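PDB 3C8U: fructokinase from Silicibacter sp., which probably catalyses the ATP-dependent phosphorylation of fructose or a related sugar, as a kinase of the P-loop type. Local coordinates for residues G10-L15 against A44-Q49; H93-Q98 against A127-N132; R168-D171 against N175-A178. All coordinates share one frame; numbering follows the deposited sequence. Where two conformers were deposited one is given.

Contact 1. Residues G10-L15 against A44-Q49; sequences GVLERL and AALSAQ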
loop_
_atom_site.group_PDB
_atom_site.type_symbol
_atom_site.label_atom_id
_atom_site.label_comp_id
_atom_site.label_asym_id
_atom_site.label_seq_id
_atom_site.Cartn_x
_atom_site.Cartn_y
_atom_site.Cartn_z
ATOM N N GLY A 10 -6.769 -18.285 3.345
ATOM C CA GLY A 10 -5.316 -18.404 3.470
ATOM C C GLY A 10 -4.728 -17.445 4.484
ATOM O O GLY A 10 -3.836 -17.776 5.270
ATOM N N VAL A 11 -5.285 -16.240 4.512
ATOM C CA VAL A 11 -4.886 -15.244 5.508
ATOM C C VAL A 11 -5.278 -15.730 6.885
ATOM O O VAL A 11 -4.459 -15.755 7.820
ATOM C CB VAL A 11 -5.506 -13.840 5.216
ATOM C CG1 VAL A 11 -5.290 -12.883 6.410
ATOM C CG2 VAL A 11 -4.899 -13.294 3.926
ATOM N N LEU A 12 -6.512 -16.207 7.000
ATOM C CA LEU A 12 -7.015 -16.640 8.308
ATOM C C LEU A 12 -6.166 -17.766 8.918
ATOM O O LEU A 12 -5.902 -17.794 10.117
ATOM C CB LEU A 12 -8.478 -17.092 8.244
ATOM C CG LEU A 12 -9.527 -16.004 8.027
ATOM C CD1 LEU A 12 -10.925 -16.609 7.998
ATOM C CD2 LEU A 12 -9.423 -14.957 9.107
ATOM N N GLU A 13 -5.754 -18.685 8.084
ATOM C CA GLU A 13 -5.004 -19.872 8.526
ATOM C C GLU A 13 -3.648 -19.474 9.033
ATOM O O GLU A 13 -3.018 -20.205 9.789
ATOM C CB GLU A 13 -4.771 -20.875 7.383
ATOM C CG GLU A 13 -6.025 -21.468 6.842
ATOM C CD GLU A 13 -5.753 -22.333 5.631
ATOM O OE1 GLU A 13 -4.621 -22.293 5.103
ATOM O OE2 GLU A 13 -6.697 -23.006 5.206
ATOM N N ARG A 14 -3.189 -18.338 8.564
ATOM C CA ARG A 14 -1.825 -17.888 8.862
ATOM C C ARG A 14 -1.766 -16.916 10.030
ATOM O O ARG A 14 -0.701 -16.667 10.603
ATOM C CB ARG A 14 -1.173 -17.296 7.627
ATOM C CG ARG A 14 -0.882 -18.350 6.577
ATOM C CD ARG A 14 -0.361 -17.663 5.305
ATOM N NE ARG A 14 0.149 -18.600 4.290
ATOM C CZ ARG A 14 -0.612 -19.415 3.577
ATOM N NH1 ARG A 14 -1.927 -19.467 3.768
ATOM N NH2 ARG A 14 -0.045 -20.211 2.678
ATOM N N LEU A 15 -2.922 -16.383 10.384
ATOM C CA LEU A 15 -3.035 -15.504 11.571
ATOM C C LEU A 15 -3.065 -16.377 12.816
ATOM O O LEU A 15 -3.347 -17.550 12.749
ATOM C CB LEU A 15 -4.295 -14.646 11.478
ATOM C CG LEU A 15 -4.204 -13.584 10.361
ATOM C CD1 LEU A 15 -5.552 -12.895 10.255
ATOM C CD2 LEU A 15 -3.042 -12.571 10.587
ATOM N N ALA A 44 -13.501 -7.130 3.917
ATOM C CA ALA A 44 -14.919 -7.436 4.131
ATOM C C ALA A 44 -15.093 -8.954 4.356
ATOM O O ALA A 44 -15.888 -9.393 5.162
ATOM C CB ALA A 44 -15.764 -6.951 2.930
ATOM N N ALA A 45 -14.294 -9.724 3.635
ATOM C CA ALA A 45 -14.355 -11.188 3.684
ATOM C C ALA A 45 -13.898 -11.661 5.054
ATOM O O ALA A 45 -14.523 -12.522 5.672
ATOM C CB ALA A 45 -13.508 -11.812 2.566
ATOM N N LEU A 46 -12.853 -11.017 5.560
ATOM C CA LEU A 46 -12.279 -11.397 6.878
ATOM C C LEU A 46 -13.255 -11.011 8.005
ATOM O O LEU A 46 -13.531 -11.786 8.945
ATOM C CB LEU A 46 -10.911 -10.746 7.089
ATOM C CG LEU A 46 -9.724 -11.307 6.262
ATOM C CD1 LEU A 46 -8.585 -10.290 6.220
ATOM C CD2 LEU A 46 -9.228 -12.657 6.808
ATOM N N SER A 47 -13.802 -9.811 7.880
ATOM C CA SER A 47 -14.771 -9.332 8.847
ATOM C C SER A 47 -15.936 -10.339 8.950
ATOM O O SER A 47 -16.422 -10.651 10.051
ATOM C CB SER A 47 -15.276 -7.923 8.483
ATOM O OG SER A 47 -14.203 -6.972 8.414
ATOM N N ALA A 48 -16.322 -10.892 7.817
ATOM C CA ALA A 48 -17.489 -11.797 7.742
ATOM C C ALA A 48 -17.177 -13.137 8.415
ATOM O O ALA A 48 -18.081 -13.919 8.748
ATOM C CB ALA A 48 -17.950 -12.017 6.273
ATOM N N GLN A 49 -15.887 -13.380 8.605
ATOM C CA GLN A 49 -15.411 -14.626 9.213
ATOM C C GLN A 49 -15.006 -14.355 10.642
ATOM O O GLN A 49 -14.250 -15.122 11.232
ATOM C CB GLN A 49 -14.217 -15.214 8.463
ATOM C CG GLN A 49 -14.517 -15.661 7.054
ATOM C CD GLN A 49 -15.566 -16.726 6.954
ATOM O OE1 GLN A 49 -15.767 -17.541 7.853
ATOM N NE2 GLN A 49 -16.200 -16.775 5.805
#
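L46 and L12 meet where the last turns of two helices draw together, their CA atoms 7.6 Å apart. Along 44-49, L46 is the first residue to make contact, and it does so with both methyls. Its CD2 touches two residues of the other helix: it stands 4.0 Å from CG1 of V11, whose side chain crosses that of L46 at roughly a right angle, and it presses on L12, which runs past L46 in the opposite sense. The separation of L12 CD2 and L46 CD2, 3.3 Å, is shorter than van der Waals contact, but L12 was modelled in two conformers, so the closeness is doubtful. Branched aliphatic chains suit this seam, which no hydrogen bond crosses. One turn on, Q49 lends its aliphatic part: CB is 3.6 Å and CG 3.8 Å from L12 CD1, the side chains crossing at about a right angle. A bend at chi2 (-60°) carries the amide away from 10-15, as suits a glutamine at an exposed margin. C8, one turn before L12, continues the seam against A45, L46 and Q49. V11 also packs on I152 and L203, so both helices lie side by side on one face of the parallel sheet, as in P-loop folds.

Contact 2. Residues H93-Q98 against A127-N132; sequences HALKHQ and AIIEGN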
loop_
_atom_site.group_PDB
_atom_site.type_symbol
_atom_site.label_atom_id
_atom_site.label_comp_id
_atom_site.label_asym_id
_atom_site.label_seq_id
_atom_site.Cartn_x
_atom_site.Cartn_y
_atom_site.Cartn_z
ATOM N N HIS A 93 4.040 0.215 13.924
ATOM C CA HIS A 93 4.308 -0.235 15.306
ATOM C C HIS A 93 3.156 0.082 16.245
ATOM O O HIS A 93 2.748 -0.769 17.067
ATOM C CB HIS A 93 5.646 0.246 15.835
ATOM C CG HIS A 93 6.806 -0.491 15.234
ATOM N ND1 HIS A 93 6.981 -1.856 15.384
ATOM C CD2 HIS A 93 7.843 -0.062 14.471
ATOM C CE1 HIS A 93 8.070 -2.231 14.731
ATOM N NE2 HIS A 93 8.611 -1.167 14.169
ATOM N N ALA A 94 2.599 1.284 16.095
ATOM C CA ALA A 94 1.523 1.762 16.996
ATOM C C ALA A 94 0.276 0.888 16.833
ATOM O O ALA A 94 -0.418 0.560 17.795
ATOM C CB ALA A 94 1.168 3.245 16.738
ATOM N N LEU A 95 0.056 0.468 15.611
ATOM C CA LEU A 95 -1.141 -0.325 15.274
ATOM C C LEU A 95 -1.236 -1.647 16.016
ATOM O O LEU A 95 -2.337 -2.147 16.326
ATOM C CB LEU A 95 -1.248 -0.561 13.779
ATOM C CG LEU A 95 -1.763 0.625 12.974
ATOM C CD1 LEU A 95 -1.590 0.376 11.471
ATOM C CD2 LEU A 95 -3.230 0.975 13.343
ATOM N N LYS A 96 -0.077 -2.197 16.339
ATOM C CA LYS A 96 -0.031 -3.502 17.023
ATOM C C LYS A 96 -0.619 -3.409 18.416
ATOM O O LYS A 96 -1.486 -4.204 18.803
ATOM C CB LYS A 96 1.400 -4.043 17.106
ATOM C CG LYS A 96 1.522 -5.384 17.828
ATOM C CD LYS A 96 2.997 -5.805 17.970
ATOM C CE LYS A 96 3.175 -7.289 18.277
ATOM N NZ LYS A 96 2.649 -8.183 17.189
ATOM N N HIS A 97 -0.188 -2.413 19.185
ATOM C CA HIS A 97 -0.601 -2.406 20.580
ATOM C C HIS A 97 -1.377 -1.226 21.077
ATOM O O HIS A 97 -1.899 -1.269 22.186
ATOM C CB HIS A 97 0.569 -2.714 21.496
ATOM C CG HIS A 97 0.795 -4.190 21.655
ATOM N ND1 HIS A 97 -0.199 -5.047 22.086
ATOM C CD2 HIS A 97 1.876 -4.967 21.398
ATOM C CE1 HIS A 97 0.267 -6.280 22.113
ATOM N NE2 HIS A 97 1.519 -6.264 21.693
ATOM N N GLN A 98 -1.530 -0.204 20.252
ATOM C CA GLN A 98 -2.429 0.903 20.639
ATOM C C GLN A 98 -3.858 0.567 20.268
ATOM O O GLN A 98 -4.114 -0.033 19.225
ATOM C CB GLN A 98 -2.016 2.227 19.991
ATOM C CG GLN A 98 -0.650 2.627 20.351
ATOM C CD GLN A 98 -0.485 2.830 21.854
ATOM O OE1 GLN A 98 0.349 2.185 22.491
ATOM N NE2 GLN A 98 -1.281 3.734 22.422
ATOM N N ALA A 127 -5.496 -5.040 10.612
ATOM C CA ALA A 127 -5.232 -3.931 9.701
ATOM C C ALA A 127 -4.531 -4.486 8.476
ATOM O O ALA A 127 -3.479 -5.141 8.563
ATOM C CB ALA A 127 -4.372 -2.836 10.366
ATOM N N ILE A 128 -5.170 -4.245 7.340
ATOM C CA ILE A 128 -4.613 -4.582 6.050
ATOM C C ILE A 128 -3.956 -3.303 5.578
ATOM O O ILE A 128 -4.632 -2.333 5.249
ATOM C CB ILE A 128 -5.641 -5.032 5.025
ATOM C CG1 ILE A 128 -6.372 -6.283 5.515
ATOM C CG2 ILE A 128 -4.965 -5.245 3.642
ATOM C CD1 ILE A 128 -7.519 -6.609 4.656
ATOM N N ILE A 129 -2.630 -3.333 5.593
ATOM C CA ILE A 129 -1.806 -2.173 5.247
ATOM C C ILE A 129 -1.505 -2.345 3.774
ATOM O O ILE A 129 -1.020 -3.387 3.363
ATOM C CB ILE A 129 -0.476 -2.139 6.035
ATOM C CG1 ILE A 129 -0.687 -2.291 7.546
ATOM C CG2 ILE A 129 0.362 -0.860 5.684
ATOM C CD1 ILE A 129 -1.668 -1.366 8.117
ATOM N N GLU A 130 -1.855 -1.338 2.978
ATOM C CA GLU A 130 -1.681 -1.404 1.546
ATOM C C GLU A 130 -0.757 -0.306 1.062
ATOM O O GLU A 130 -0.840 0.839 1.466
ATOM C CB GLU A 130 -3.032 -1.434 0.789
ATOM C CG GLU A 130 -3.734 -0.130 0.683
ATOM C CD GLU A 130 -4.952 -0.158 -0.214
ATOM O OE1 GLU A 130 -5.295 -1.228 -0.745
ATOM O OE2 GLU A 130 -5.598 0.904 -0.340
ATOM N N GLY A 131 0.174 -0.710 0.213
ATOM C CA GLY A 131 1.133 0.242 -0.405
ATOM C C GLY A 131 2.023 -0.365 -1.461
ATOM O O GLY A 131 1.989 -1.546 -1.721
ATOM N N ASN A 132 2.889 0.455 -2.024
ATOM C CA ASN A 132 3.790 -0.003 -3.071
ATOM C C ASN A 132 5.087 -0.612 -2.542
ATOM O O ASN A 132 5.743 -1.363 -3.243
ATOM C CB ASN A 132 4.077 1.156 -4.034
ATOM C CG ASN A 132 2.823 1.634 -4.740
ATOM O OD1 ASN A 132 1.971 0.817 -5.133
ATOM N ND2 ASN A 132 2.692 2.926 -4.901
#
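L95 sends its CD1 methyl against CD1 of I129, the two side chains reaching toward each other tip to tip at 3.8 Å. The same leucine methyl also lies 4.4 Å from CB of A127, a looser approach, so one methyl of the helix serves two residues of the strand. A127 and I129 are two apart in a strand and therefore project from the same face of the sheet, while I128 between them projects from the other. The sizes are matched to the distances: alanine keeps the sheet surface low where the helix backbone comes nearest, L95 CA to A127 CA being 7.8 Å, and the longer isoleucine bridges the wider gap further along. In I129, CG1 stands anti to the carbonyl carbon (chi1 -51°), and a bend at chi2 (-52°) brings CD1 to the leucine. All three side chains are buried and wholly apolar, and no hydrogen bond spans the contact. On the reverse face, I128 packs against L42 and A43 of helix 36-48, and just past the strand's end N132 OD1 is hydrogen-bonded to K35 NZ of the probable P-loop. Strand 126-131 runs between parallel strands 53-57 and 23-28; V56 of the one and L24 of the other widen the apolar floor on which helix 85-97 lies through L95.

Contact 3. Residues R168-D171 against N175-A178; sequences RWLD and NHDA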
loop_
_atom_site.group_PDB
_atom_site.type_symbol
_atom_site.label_atom_id
_atom_site.label_comp_id
_atom_site.label_asym_id
_atom_site.label_seq_id
_atom_site.Cartn_x
_atom_site.Cartn_y
_atom_site.Cartn_z
ATOM N N ARG A 168 -5.106 6.058 -16.751
ATOM C CA ARG A 168 -5.241 6.937 -15.577
ATOM C C ARG A 168 -5.016 8.364 -16.009
ATOM O O ARG A 168 -5.800 9.256 -15.729
ATOM C CB ARG A 168 -4.259 6.546 -14.456
ATOM C CG ARG A 168 -4.143 7.569 -13.336
ATOM C CD ARG A 168 -3.695 6.905 -12.027
ATOM N NE ARG A 168 -2.275 7.108 -11.720
ATOM C CZ ARG A 168 -1.623 6.447 -10.760
ATOM N NH1 ARG A 168 -2.254 5.526 -10.040
ATOM N NH2 ARG A 168 -0.339 6.683 -10.531
ATOM N N TRP A 169 -3.960 8.551 -16.774
ATOM C CA TRP A 169 -3.539 9.877 -17.173
ATOM C C TRP A 169 -4.454 10.432 -18.259
ATOM O O TRP A 169 -4.648 11.655 -18.386
ATOM C CB TRP A 169 -2.062 9.887 -17.556
ATOM C CG TRP A 169 -1.248 9.729 -16.325
ATOM C CD1 TRP A 169 -0.589 8.610 -15.903
ATOM C CD2 TRP A 169 -1.098 10.699 -15.291
ATOM N NE1 TRP A 169 -0.005 8.841 -14.678
ATOM C CE2 TRP A 169 -0.297 10.119 -14.283
ATOM C CE3 TRP A 169 -1.547 12.012 -15.126
ATOM C CZ2 TRP A 169 0.071 10.813 -13.121
ATOM C CZ3 TRP A 169 -1.174 12.705 -13.972
ATOM C CH2 TRP A 169 -0.375 12.100 -12.986
ATOM N N LEU A 170 -5.069 9.514 -18.999
ATOM C CA LEU A 170 -6.023 9.899 -20.045
ATOM C C LEU A 170 -7.274 10.458 -19.344
ATOM O O LEU A 170 -7.848 11.463 -19.743
ATOM C CB LEU A 170 -6.392 8.726 -20.950
ATOM C CG LEU A 170 -5.394 8.307 -22.032
ATOM C CD1 LEU A 170 -5.896 7.040 -22.780
ATOM C CD2 LEU A 170 -5.160 9.465 -22.977
ATOM N N ASP A 171 -7.653 9.795 -18.271
ATOM C CA ASP A 171 -8.816 10.216 -17.459
ATOM C C ASP A 171 -8.605 11.627 -16.917
ATOM O O ASP A 171 -9.530 12.431 -16.806
ATOM C CB ASP A 171 -9.075 9.228 -16.320
ATOM C CG ASP A 171 -9.627 7.902 -16.823
ATOM O OD1 ASP A 171 -9.943 7.822 -18.030
ATOM O OD2 ASP A 171 -9.732 6.943 -16.025
ATOM N N ASN A 175 -3.740 14.075 -23.229
ATOM C CA ASN A 175 -3.771 13.351 -24.485
ATOM C C ASN A 175 -2.850 12.150 -24.433
ATOM O O ASN A 175 -2.071 11.976 -23.503
ATOM C CB ASN A 175 -3.457 14.224 -25.696
ATOM C CG ASN A 175 -1.999 14.620 -25.792
ATOM O OD1 ASN A 175 -1.103 13.895 -25.356
ATOM N ND2 ASN A 175 -1.754 15.777 -26.390
ATOM N N HIS A 176 -2.957 11.316 -25.454
ATOM C CA HIS A 176 -2.388 9.977 -25.376
ATOM C C HIS A 176 -0.852 10.034 -25.268
ATOM O O HIS A 176 -0.233 9.330 -24.447
ATOM C CB HIS A 176 -2.827 9.097 -26.542
ATOM C CG HIS A 176 -2.277 7.721 -26.454
ATOM N ND1 HIS A 176 -1.108 7.349 -27.088
ATOM C CD2 HIS A 176 -2.667 6.656 -25.727
ATOM C CE1 HIS A 176 -0.825 6.097 -26.776
ATOM N NE2 HIS A 176 -1.743 5.659 -25.937
ATOM N N ASP A 177 -0.263 10.886 -26.080
ATOM C CA ASP A 177 1.196 11.084 -26.095
ATOM C C ASP A 177 1.676 11.464 -24.711
ATOM O O ASP A 177 2.647 10.935 -24.181
ATOM C CB ASP A 177 1.577 12.248 -27.000
ATOM C CG ASP A 177 1.607 11.884 -28.472
ATOM O OD1 ASP A 177 1.661 10.676 -28.816
ATOM O OD2 ASP A 177 1.589 12.838 -29.291
ATOM N N ALA A 178 0.966 12.432 -24.161
ATOM C CA ALA A 178 1.310 13.005 -22.856
ATOM C C ALA A 178 1.119 12.003 -21.748
ATOM O O ALA A 178 1.883 11.980 -20.784
ATOM C CB ALA A 178 0.489 14.271 -22.569
#
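OD1 of N175 accepts the backbone N-H of A178 at 2.8 Å from A178 N, the N-cap bond of helix 176-184. The bond is nearly straight at hydrogen, 163°, and the donor lies almost along the line of the side-chain C=O, at 174°. Chi1 at 72° brings the amide oxygen over the start of the helix, to an N-H that has no earlier helical carbonyl to receive it. Asparagine suits the N-cap because its short side chain carries an acceptor just far enough to do this. Across the turn, L170 supplies the contact between the two segments. Its CD2 lies 3.7 Å from CA of H176 and 3.8 Å from C of N175, so the methyl rests on the backbone at the helix start. The other methyl, CD1, sits at the edge of the H176 imidazole, near the ring plane, so a branched leucine covers both surfaces. No hydrogen bond joins the segments at this surface contact. W169 packs on A179, R182 and A183 while L170 also touches A179, so helices 158-171 and 176-184 pack against each other on either side of a short turn, a helical hairpin; R168 is salt-bridged to D187 of helix 186-195.

In the fold
The contacts follow in series along the chain. Contacts 1 and 2 share the five-stranded parallel sheet: their centres are about 16 Å apart, and they touch where L46 CD1 packs 4.1 Å from I128 CD1. Helices 4-14 and 36-48 cover one face, helix 85-97 the other, giving the three-layered core expected of a P-loop kinase fold, with the probable phosphate-binding loop between strand 23-28 and helix 36-48. Contact 3 lies across the chain's centre, about 38 Å and about 34 Å from contacts 1 and 2 between centres, though the nearest atoms of contacts 2 and 3 are about 7 Å apart. It joins helices 158-171 and 176-184, which carry neither other contact.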